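Malonyl CoA-acyl carrier protein transacylase (Burkholderia pseudomallei, PDB 3G87) probably catalyses the transfer of a malonyl group from malonyl-CoA to holo-acyl carrier protein, releasing coenzyme A. Local coordinates at residues Arg250-Ile255 and His285-Gln290; Tyr257-Ala262 and Glu267-Thr272; Thr33-Ala38 and Phe105-Gly110. One frame throughout, in Å; residues are numbered along the deposited sequence.

Interaction 1. Residues Arg250-Ile255 and His285-Gln290; sequences RWCESI and HTIRRQ
The indole of Trp251 meets Ile287 obliquely: CD1 of Trp251 lies 4.3 Å from CD1 of Ile287. One face of the same indole carries CG1 of Ile255, which sits 3.5 Å above the ring plane and offset toward the rim, so this isoleucine serves both the ring of its own helix and the facing helix. The other flat group, the guanidinium of Arg250, has the carboxylate carbon of Glu253 at its edge, in plane. It grips side-on, NE reaching OE1 of Glu253 at 2.8 Å and NH2 reaching OE2 at 2.6 Å; both N-H groups point almost straight at their acceptors, yet both oxygens are met from above the carboxylate plane. This salt bridge and the bond from Ser254 OG to the carbonyl of Arg250 tie together the first turn of the helix, with Arg250 as its N-cap residue.

Across the contact Ile287 supplies every touch from its side. Its CG2, anti to the backbone N (CG1 at chi1 -71°), meets CG2 of Ile255 at 3.8 Å, and the two side chains cross at about a right angle. CG1 of Ile287 comes 4.3 Å from SG of Cys252, the residue whose CA is nearest to that of Ile287. All four touching residues are buried and the contact is apolar but small, 168 Å² in all; the axes of the short helical segments 251-255 and 285-289 approach to 10.3 Å and cross at -66°.

Val284, Leu280 and Leu283 of helix 279-289 extend the apolar surface under Ile255 and Trp251. The indole also meets the ring of His91, within a sequence consistent with the nucleophile elbow of acyltransferases, while strand 153-159 flanks Trp251 and Cys252 through Asn158 and Asp157.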
loop_
_atom_site.group_PDB
_atom_site.type_symbol
_atom_site.label_atom_id
_atom_site.label_comp_id
_atom_site.label_asym_id
_atom_site.label_seq_id
_atom_site.Cartn_x
_atom_site.Cartn_y
_atom_site.Cartn_z
ATOM N N ARG A 250 -0.854 0.696 -9.032
ATOM C CA ARG A 250 -1.878 1.253 -9.931
ATOM C C ARG A 250 -3.185 1.360 -9.213
ATOM O O ARG A 250 -4.176 0.706 -9.569
ATOM C CB ARG A 250 -1.970 0.436 -11.204
ATOM C CG ARG A 250 -0.779 0.765 -12.163
ATOM C CD ARG A 250 -0.599 -0.353 -13.233
ATOM N NE ARG A 250 -1.610 -0.307 -14.274
ATOM C CZ ARG A 250 -1.798 -1.273 -15.173
ATOM N NH1 ARG A 250 -1.077 -2.377 -15.120
ATOM N NH2 ARG A 250 -2.742 -1.151 -16.106
ATOM N N TRP A 251 -3.204 2.233 -8.234
ATOM C CA TRP A 251 -4.329 2.481 -7.401
ATOM C C TRP A 251 -5.598 2.986 -8.077
ATOM O O TRP A 251 -6.640 2.416 -7.877
ATOM C CB TRP A 251 -3.955 3.316 -6.204
ATOM C CG TRP A 251 -5.026 3.348 -5.258
ATOM C CD1 TRP A 251 -5.869 4.365 -5.036
ATOM C CD2 TRP A 251 -5.466 2.285 -4.449
ATOM N NE1 TRP A 251 -6.768 4.035 -4.137
ATOM C CE2 TRP A 251 -6.558 2.752 -3.747
ATOM C CE3 TRP A 251 -5.020 0.987 -4.224
ATOM C CZ2 TRP A 251 -7.218 1.985 -2.835
ATOM C CZ3 TRP A 251 -5.668 0.230 -3.343
ATOM C CH2 TRP A 251 -6.766 0.718 -2.649
ATOM N N CYS A 252 -5.485 4.063 -8.843
ATOM C CA CYS A 252 -6.558 4.671 -9.588
ATOM C C CYS A 252 -7.255 3.693 -10.506
ATOM O O CYS A 252 -8.424 3.578 -10.481
ATOM C CB CYS A 252 -6.083 5.951 -10.330
ATOM S SG CYS A 252 -7.276 6.796 -11.331
ATOM N N GLU A 253 -6.479 2.998 -11.308
ATOM C CA GLU A 253 -6.952 1.976 -12.212
ATOM C C GLU A 253 -7.557 0.804 -11.489
ATOM O O GLU A 253 -8.387 0.177 -11.984
ATOM C CB GLU A 253 -5.821 1.444 -13.089
ATOM C CG GLU A 253 -5.509 2.174 -14.343
ATOM C CD GLU A 253 -4.230 1.690 -14.989
ATOM O OE1 GLU A 253 -3.163 1.965 -14.481
ATOM O OE2 GLU A 253 -4.288 0.991 -15.974
ATOM N N SER A 254 -7.123 0.520 -10.298
ATOM C CA SER A 254 -7.689 -0.571 -9.544
ATOM C C SER A 254 -9.081 -0.227 -9.048
ATOM O O SER A 254 -9.980 -0.956 -9.211
ATOM C CB SER A 254 -6.762 -0.949 -8.394
ATOM O OG SER A 254 -5.577 -1.500 -8.812
ATOM N N ILE A 255 -9.215 0.911 -8.431
ATOM C CA ILE A 255 -10.486 1.455 -8.071
ATOM C C ILE A 255 -11.416 1.555 -9.267
ATOM O O ILE A 255 -12.487 1.056 -9.229
ATOM C CB ILE A 255 -10.348 2.845 -7.407
ATOM C CG1 ILE A 255 -9.456 2.758 -6.202
ATOM C CG2 ILE A 255 -11.664 3.435 -7.066
ATOM C CD1 ILE A 255 -9.968 1.947 -5.155
ATOM N N HIS A 285 -12.970 9.000 -2.981
ATOM C CA HIS A 285 -13.906 10.096 -3.291
ATOM C C HIS A 285 -13.444 10.851 -4.538
ATOM O O HIS A 285 -14.254 11.155 -5.429
ATOM C CB HIS A 285 -14.178 11.053 -2.111
ATOM C CG HIS A 285 -14.966 12.267 -2.516
ATOM N ND1 HIS A 285 -16.259 12.189 -3.008
ATOM C CD2 HIS A 285 -14.630 13.582 -2.546
ATOM C CE1 HIS A 285 -16.683 13.402 -3.320
ATOM N NE2 HIS A 285 -15.713 14.263 -3.054
ATOM N N THR A 286 -12.140 11.091 -4.624
ATOM C CA THR A 286 -11.574 11.904 -5.718
ATOM C C THR A 286 -11.645 11.193 -7.058
ATOM O O THR A 286 -12.090 11.775 -8.044
ATOM C CB THR A 286 -10.137 12.379 -5.418
ATOM O OG1 THR A 286 -10.151 13.195 -4.221
ATOM C CG2 THR A 286 -9.582 13.175 -6.617
ATOM N N ILE A 287 -11.316 9.931 -7.065
ATOM C CA ILE A 287 -11.465 9.063 -8.183
ATOM C C ILE A 287 -12.885 9.054 -8.720
ATOM O O ILE A 287 -13.090 9.291 -9.863
ATOM C CB ILE A 287 -10.946 7.634 -7.854
ATOM C CG1 ILE A 287 -9.444 7.624 -7.756
ATOM C CG2 ILE A 287 -11.268 6.705 -8.908
ATOM C CD1 ILE A 287 -8.947 6.799 -6.768
ATOM N N ARG A 288 -13.858 8.800 -7.861
ATOM C CA ARG A 288 -15.267 8.796 -8.223
ATOM C C ARG A 288 -15.786 10.143 -8.748
ATOM O O ARG A 288 -16.523 10.180 -9.662
ATOM C CB ARG A 288 -16.169 8.296 -7.083
ATOM C CG ARG A 288 -15.961 6.861 -6.652
ATOM C CD ARG A 288 -16.968 6.334 -5.682
ATOM N NE ARG A 288 -18.027 5.693 -6.399
ATOM C CZ ARG A 288 -18.834 4.772 -5.957
ATOM N NH1 ARG A 288 -19.669 4.299 -6.774
ATOM N NH2 ARG A 288 -18.841 4.351 -4.755
ATOM N N ARG A 289 -15.362 11.234 -8.169
ATOM C CA ARG A 289 -15.738 12.538 -8.642
ATOM C C ARG A 289 -15.225 12.788 -10.044
ATOM O O ARG A 289 -15.870 13.404 -10.823
ATOM C CB ARG A 289 -15.240 13.604 -7.676
ATOM C CG ARG A 289 -16.037 14.840 -7.652
ATOM C CD ARG A 289 -15.328 15.959 -6.951
ATOM N NE ARG A 289 -14.089 16.396 -7.563
ATOM C CZ ARG A 289 -12.894 16.263 -7.011
ATOM N NH1 ARG A 289 -12.801 15.694 -5.839
ATOM N NH2 ARG A 289 -11.803 16.697 -7.631
ATOM N N GLN A 290 -14.044 12.291 -10.330
ATOM C CA GLN A 290 -13.473 12.305 -11.650
ATOM C C GLN A 290 -14.085 11.046 -12.271
ATOM O O GLN A 290 -14.975 10.511 -11.737
ATOM C CB GLN A 290 -11.939 12.400 -11.585
ATOM C CG GLN A 290 -11.366 13.657 -10.767
ATOM C CD GLN A 290 -9.862 13.624 -10.335
ATOM O OE1 GLN A 290 -9.366 12.619 -9.882
ATOM N NE2 GLN A 290 -9.182 14.740 -10.428
#

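Interaction 2. Residues Tyr257-Ala262 and Glu267-Thr272; sequences YLLALA and EAIEFT
Glu267 opens the contact with its backbone: its N-H donates to the carbonyl oxygen of Ala262 at 2.8 Å, nearly straight at 170°, although the donor is tilted out of the carbonyl plane. Two residues on, Ile269 turns toward the helix. Its CB lies 3.8 Å from CB of Ala262, and its CG2 meets CD2 of Leu259 at 3.8 Å. With CG1 anti to the backbone N (chi1 -170°), CD1 reaches the carbonyl oxygen of Leu258 at 3.9 Å. Phe271 comes next on the same side of the strand and receives leucine methyls at its rim: CD1 of Leu258 lies in the ring plane, 3.9 Å from CE1, while CD2 of Leu259 approaches CE2 at 3.8 Å, near that plane. Leu259 thus touches both strand residues with one methyl, crossing each side chain at about a right angle.

The N-to-C directions of helix segment 257-262 and strand 269-272 make 146°, closer to antiparallel, as the chain returns through a short connection into an outer strand of the parallel sheet beside strand 6-11. The chemistry implies two regimes: one polar backbone bond fixes the return, and dispersion between aliphatic groups and a ring rim holds the remainder.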
loop_
_atom_site.group_PDB
_atom_site.type_symbol
_atom_site.label_atom_id
_atom_site.label_comp_id
_atom_site.label_asym_id
_atom_site.label_seq_id
_atom_site.Cartn_x
_atom_site.Cartn_y
_atom_site.Cartn_z
ATOM N N TYR A 257 -11.332 -0.044 -12.030
ATOM C CA TYR A 257 -11.728 -1.372 -12.421
ATOM C C TYR A 257 -12.897 -1.827 -11.547
ATOM O O TYR A 257 -13.822 -2.431 -12.054
ATOM C CB TYR A 257 -10.563 -2.376 -12.322
ATOM C CG TYR A 257 -10.978 -3.816 -12.604
ATOM C CD1 TYR A 257 -11.202 -4.245 -13.914
ATOM C CD2 TYR A 257 -11.175 -4.742 -11.559
ATOM C CE1 TYR A 257 -11.606 -5.576 -14.181
ATOM C CE2 TYR A 257 -11.559 -6.089 -11.825
ATOM C CZ TYR A 257 -11.751 -6.504 -13.140
ATOM O OH TYR A 257 -12.137 -7.823 -13.453
ATOM N N LEU A 258 -12.873 -1.537 -10.251
ATOM C CA LEU A 258 -14.004 -1.939 -9.414
ATOM C C LEU A 258 -15.257 -1.196 -9.760
ATOM O O LEU A 258 -16.316 -1.813 -9.773
ATOM C CB LEU A 258 -13.732 -1.780 -7.906
ATOM C CG LEU A 258 -12.567 -2.703 -7.507
ATOM C CD1 LEU A 258 -11.994 -2.385 -6.122
ATOM C CD2 LEU A 258 -12.913 -4.178 -7.694
ATOM N N LEU A 259 -15.149 0.114 -10.016
ATOM C CA LEU A 259 -16.325 0.926 -10.397
ATOM C C LEU A 259 -17.039 0.392 -11.655
ATOM O O LEU A 259 -18.261 0.258 -11.654
ATOM C CB LEU A 259 -15.936 2.398 -10.591
ATOM C CG LEU A 259 -15.399 3.124 -9.339
ATOM C CD1 LEU A 259 -15.036 4.527 -9.660
ATOM C CD2 LEU A 259 -16.398 3.115 -8.181
ATOM N N ALA A 260 -16.258 0.068 -12.700
ATOM C CA ALA A 260 -16.761 -0.536 -13.962
ATOM C C ALA A 260 -17.340 -1.946 -13.773
ATOM O O ALA A 260 -18.356 -2.305 -14.371
ATOM C CB ALA A 260 -15.651 -0.581 -15.011
ATOM N N LEU A 261 -16.712 -2.746 -12.930
ATOM C CA LEU A 261 -17.278 -4.045 -12.632
ATOM C C LEU A 261 -18.670 -3.963 -11.949
ATOM O O LEU A 261 -19.602 -4.698 -12.328
ATOM C CB LEU A 261 -16.309 -4.847 -11.800
ATOM C CG LEU A 261 -16.584 -6.354 -11.757
ATOM C CD1 LEU A 261 -16.723 -6.951 -13.198
ATOM C CD2 LEU A 261 -15.481 -7.053 -10.962
ATOM N N ALA A 262 -18.824 -3.106 -10.962
ATOM C CA ALA A 262 -20.090 -2.901 -10.306
ATOM C C ALA A 262 -21.169 -2.512 -11.290
ATOM O O ALA A 262 -22.256 -2.961 -11.214
ATOM C CB ALA A 262 -19.964 -1.906 -9.262
ATOM N N GLU A 267 -24.862 -3.014 -10.073
ATOM C CA GLU A 267 -24.924 -2.988 -8.651
ATOM C C GLU A 267 -24.268 -1.738 -8.172
ATOM O O GLU A 267 -23.479 -1.184 -8.848
ATOM C CB GLU A 267 -24.248 -4.210 -8.062
ATOM C CG GLU A 267 -25.195 -5.187 -7.403
ATOM C CD GLU A 267 -24.569 -6.497 -7.068
ATOM O OE1 GLU A 267 -24.784 -6.970 -5.982
ATOM O OE2 GLU A 267 -23.875 -7.074 -7.874
ATOM N N ALA A 268 -24.595 -1.294 -6.990
ATOM C CA ALA A 268 -23.869 -0.198 -6.420
ATOM C C ALA A 268 -22.620 -0.732 -5.730
ATOM O O ALA A 268 -22.505 -1.886 -5.501
ATOM C CB ALA A 268 -24.718 0.565 -5.491
ATOM N N ILE A 269 -21.688 0.134 -5.431
ATOM C CA ILE A 269 -20.427 -0.257 -4.785
ATOM C C ILE A 269 -19.958 0.768 -3.722
ATOM O O ILE A 269 -19.997 1.982 -3.926
ATOM C CB ILE A 269 -19.312 -0.547 -5.803
ATOM C CG1 ILE A 269 -18.103 -1.184 -5.120
ATOM C CG2 ILE A 269 -18.933 0.682 -6.684
ATOM C CD1 ILE A 269 -17.394 -2.172 -6.049
ATOM N N GLU A 270 -19.580 0.253 -2.561
ATOM C CA GLU A 270 -18.980 1.085 -1.512
ATOM C C GLU A 270 -17.579 0.557 -1.134
ATOM O O GLU A 270 -17.248 -0.594 -1.424
ATOM C CB GLU A 270 -19.888 1.110 -0.286
ATOM C CG GLU A 270 -20.068 -0.261 0.312
ATOM C CD GLU A 270 -20.694 -0.244 1.694
ATOM O OE1 GLU A 270 -20.403 0.662 2.508
ATOM O OE2 GLU A 270 -21.459 -1.175 1.979
ATOM N N PHE A 271 -16.812 1.393 -0.445
ATOM C CA PHE A 271 -15.409 1.169 -0.085
ATOM C C PHE A 271 -15.167 1.397 1.397
ATOM O O PHE A 271 -15.369 2.489 1.953
ATOM C CB PHE A 271 -14.480 2.063 -0.930
ATOM C CG PHE A 271 -14.580 1.780 -2.413
ATOM C CD1 PHE A 271 -13.741 0.856 -3.029
ATOM C CD2 PHE A 271 -15.551 2.425 -3.198
ATOM C CE1 PHE A 271 -13.900 0.589 -4.384
ATOM C CE2 PHE A 271 -15.705 2.143 -4.528
ATOM C CZ PHE A 271 -14.862 1.234 -5.109
ATOM N N THR A 272 -14.734 0.360 2.072
ATOM C CA THR A 272 -14.574 0.495 3.488
ATOM C C THR A 272 -13.082 0.435 3.798
ATOM O O THR A 272 -12.471 -0.611 3.589
ATOM C CB THR A 272 -15.282 -0.621 4.195
ATOM O OG1 THR A 272 -16.648 -0.720 3.722
ATOM C CG2 THR A 272 -15.211 -0.394 5.760
#

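Interaction 3. Residues Thr33-Ala38 and Phe105-Gly110; sequences TAQADA and FDFETG
Gln35 and Phe107 are brought together by different first torsions. Phe107 has CG anti to its own backbone N (chi1 171°), which sends the ring toward helix 30-40, whereas Gln35 has CG anti to its carbonyl carbon (chi1 -68°) and a chain extended beyond it, carrying the amide over to the first turn of helix 107-123. OE1 of Gln35 consequently arrives at the edge of the Phe107 ring, near its plane, 3.5 Å from CD2. There the oxygen faces the electropositive C-H rim, with amide and ring planes moderately inclined.

The same amide also lies against Glu108. Their two chains cross at about a right angle, and the amide and carboxylate groups are stacked with planes 27° apart. OE2 of Glu108 lies 3.4 Å from CG of Gln35 and 3.5 Å from its CD. A water donates to the backbone oxygen of Gln35 at 2.8 Å and to OE2 of Glu108, so it links the Gln35 backbone to the Glu108 carboxylate, weakly at the second end. Farther in, CB of Ala36 approaches CZ of Phe107 obliquely at 4.3 Å.

The start of helix 107-123 is fixed by Asp106, whose OD1 accepts the N-H of Thr109, the capping bond, and also its hydroxyl. Behind the contact, Ala71 and Tyr75 of helix 59-81 pack on Phe107, and Tyr67 OH hydrogen-bonds its carbonyl oxygen.

The contact between helices 30-40 and 107-123 passes from a buried phenyl ring to partly exposed polar chains. Without a direct hydrogen bond between the segments, cohesion rests on van der Waals contact and the amide oxygen at the ring rim. The water is a weak addition, and the carboxylate lies against CG and the amide carbon of Gln35 rather than hydrogen-bonding to that side chain.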
loop_
_atom_site.group_PDB
_atom_site.type_symbol
_atom_site.label_atom_id
_atom_site.label_comp_id
_atom_site.label_asym_id
_atom_site.label_seq_id
_atom_site.Cartn_x
_atom_site.Cartn_y
_atom_site.Cartn_z
ATOM N N THR A 33 -1.737 -10.204 19.038
ATOM C CA THR A 33 -0.643 -9.333 19.465
ATOM C C THR A 33 0.598 -10.081 19.952
ATOM O O THR A 33 1.720 -9.775 19.519
ATOM C CB THR A 33 -1.127 -8.323 20.474
ATOM O OG1 THR A 33 -2.150 -7.534 19.874
ATOM C CG2 THR A 33 -0.022 -7.394 20.909
ATOM N N ALA A 34 0.419 -11.082 20.811
ATOM C CA ALA A 34 1.553 -11.880 21.283
ATOM C C ALA A 34 2.176 -12.647 20.136
ATOM O O ALA A 34 3.399 -12.809 20.119
ATOM C CB ALA A 34 1.144 -12.847 22.393
ATOM N N GLN A 35 1.353 -13.135 19.191
ATOM C CA GLN A 35 1.909 -13.770 18.005
ATOM C C GLN A 35 2.793 -12.802 17.223
ATOM O O GLN A 35 3.811 -13.201 16.657
ATOM C CB GLN A 35 0.814 -14.293 17.044
ATOM C CG GLN A 35 0.034 -15.440 17.585
ATOM C CD GLN A 35 -1.106 -15.846 16.666
ATOM O OE1 GLN A 35 -1.380 -15.228 15.614
ATOM N NE2 GLN A 35 -1.774 -16.914 17.053
ATOM N N ALA A 36 2.380 -11.540 17.158
ATOM C CA ALA A 36 3.130 -10.563 16.374
ATOM C C ALA A 36 4.432 -10.214 17.103
ATOM O O ALA A 36 5.473 -10.162 16.460
ATOM C CB ALA A 36 2.278 -9.288 16.073
ATOM N N ASP A 37 4.386 -9.987 18.430
ATOM C CA ASP A 37 5.650 -9.752 19.164
ATOM C C ASP A 37 6.607 -10.923 18.987
ATOM O O ASP A 37 7.812 -10.713 18.879
ATOM C CB ASP A 37 5.465 -9.546 20.662
ATOM C CG ASP A 37 4.504 -8.453 20.999
ATOM O OD1 ASP A 37 4.294 -7.567 20.129
ATOM O OD2 ASP A 37 3.964 -8.511 22.150
ATOM N N ALA A 38 6.117 -12.159 18.966
ATOM C CA ALA A 38 7.081 -13.265 18.840
ATOM C C ALA A 38 7.719 -13.336 17.449
ATOM O O ALA A 38 8.848 -13.818 17.300
ATOM C CB ALA A 38 6.448 -14.624 19.263
ATOM N N PHE A 105 -3.079 -16.554 3.229
ATOM C CA PHE A 105 -2.146 -16.988 4.281
ATOM C C PHE A 105 -2.770 -16.662 5.608
ATOM O O PHE A 105 -3.775 -15.947 5.672
ATOM C CB PHE A 105 -0.696 -16.387 4.167
ATOM C CG PHE A 105 -0.637 -14.950 3.684
ATOM C CD1 PHE A 105 -1.094 -13.912 4.478
ATOM C CD2 PHE A 105 -0.151 -14.660 2.399
ATOM C CE1 PHE A 105 -1.092 -12.571 4.010
ATOM C CE2 PHE A 105 -0.131 -13.341 1.898
ATOM C CZ PHE A 105 -0.582 -12.282 2.738
ATOM N N ASP A 106 -2.208 -17.127 6.676
ATOM C CA ASP A 106 -2.697 -16.712 7.963
ATOM C C ASP A 106 -2.018 -15.458 8.480
ATOM O O ASP A 106 -1.169 -14.945 7.855
ATOM C CB ASP A 106 -2.686 -17.847 8.970
ATOM C CG ASP A 106 -1.343 -18.363 9.287
ATOM O OD1 ASP A 106 -0.352 -17.765 9.073
ATOM O OD2 ASP A 106 -1.284 -19.408 9.819
ATOM N N PHE A 107 -2.424 -15.000 9.639
ATOM C CA PHE A 107 -1.951 -13.756 10.209
ATOM C C PHE A 107 -0.447 -13.729 10.410
ATOM O O PHE A 107 0.189 -12.830 10.012
ATOM C CB PHE A 107 -2.703 -13.426 11.480
ATOM C CG PHE A 107 -2.143 -12.290 12.247
ATOM C CD1 PHE A 107 -2.290 -11.006 11.820
ATOM C CD2 PHE A 107 -1.471 -12.504 13.411
ATOM C CE1 PHE A 107 -1.786 -9.999 12.531
ATOM C CE2 PHE A 107 -0.976 -11.483 14.104
ATOM C CZ PHE A 107 -1.131 -10.232 13.662
ATOM N N GLU A 108 0.096 -14.759 11.001
ATOM C CA GLU A 108 1.507 -14.869 11.233
ATOM C C GLU A 108 2.314 -14.946 9.966
ATOM O O GLU A 108 3.369 -14.424 9.890
ATOM C CB GLU A 108 1.831 -16.094 12.082
ATOM C CG GLU A 108 1.576 -15.964 13.513
ATOM C CD GLU A 108 1.376 -17.315 14.207
ATOM O OE1 GLU A 108 0.890 -18.243 13.580
ATOM O OE2 GLU A 108 1.716 -17.444 15.370
ATOM N N THR A 109 1.790 -15.613 8.970
ATOM C CA THR A 109 2.534 -15.820 7.777
ATOM C C THR A 109 2.645 -14.511 7.013
ATOM O O THR A 109 3.654 -14.236 6.481
ATOM C CB THR A 109 1.947 -16.942 6.921
ATOM O OG1 THR A 109 2.001 -18.157 7.616
ATOM C CG2 THR A 109 2.712 -17.117 5.690
ATOM N N GLY A 110 1.609 -13.704 7.006
ATOM C CA GLY A 110 1.645 -12.397 6.355
ATOM C C GLY A 110 2.630 -11.482 7.056
ATOM O O GLY A 110 3.417 -10.777 6.394
HETATM O O HOH W 1 4.530 -15.908 16.608
#

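Interactions 1 and 2 form one continuous region, with centres 11 Å apart, because both draw on helix 251-264; interaction 2 is nested within the loop that interaction 1 closes. Arg288 links them directly, its NH2 making a probable hydrogen bond to Ile269 O at 2.8 Å. Interaction 1 is wholly buried and apolar between helices, whereas interaction 2, partly buried, sets helix against strand and adds a direct backbone bond. Interaction 3 stands apart, about 32 Å from interaction 1 between centres and across the centre of the chain. There two other helices meet partly at the surface, and polar chains and a weakly bridging water join one small apolar contact.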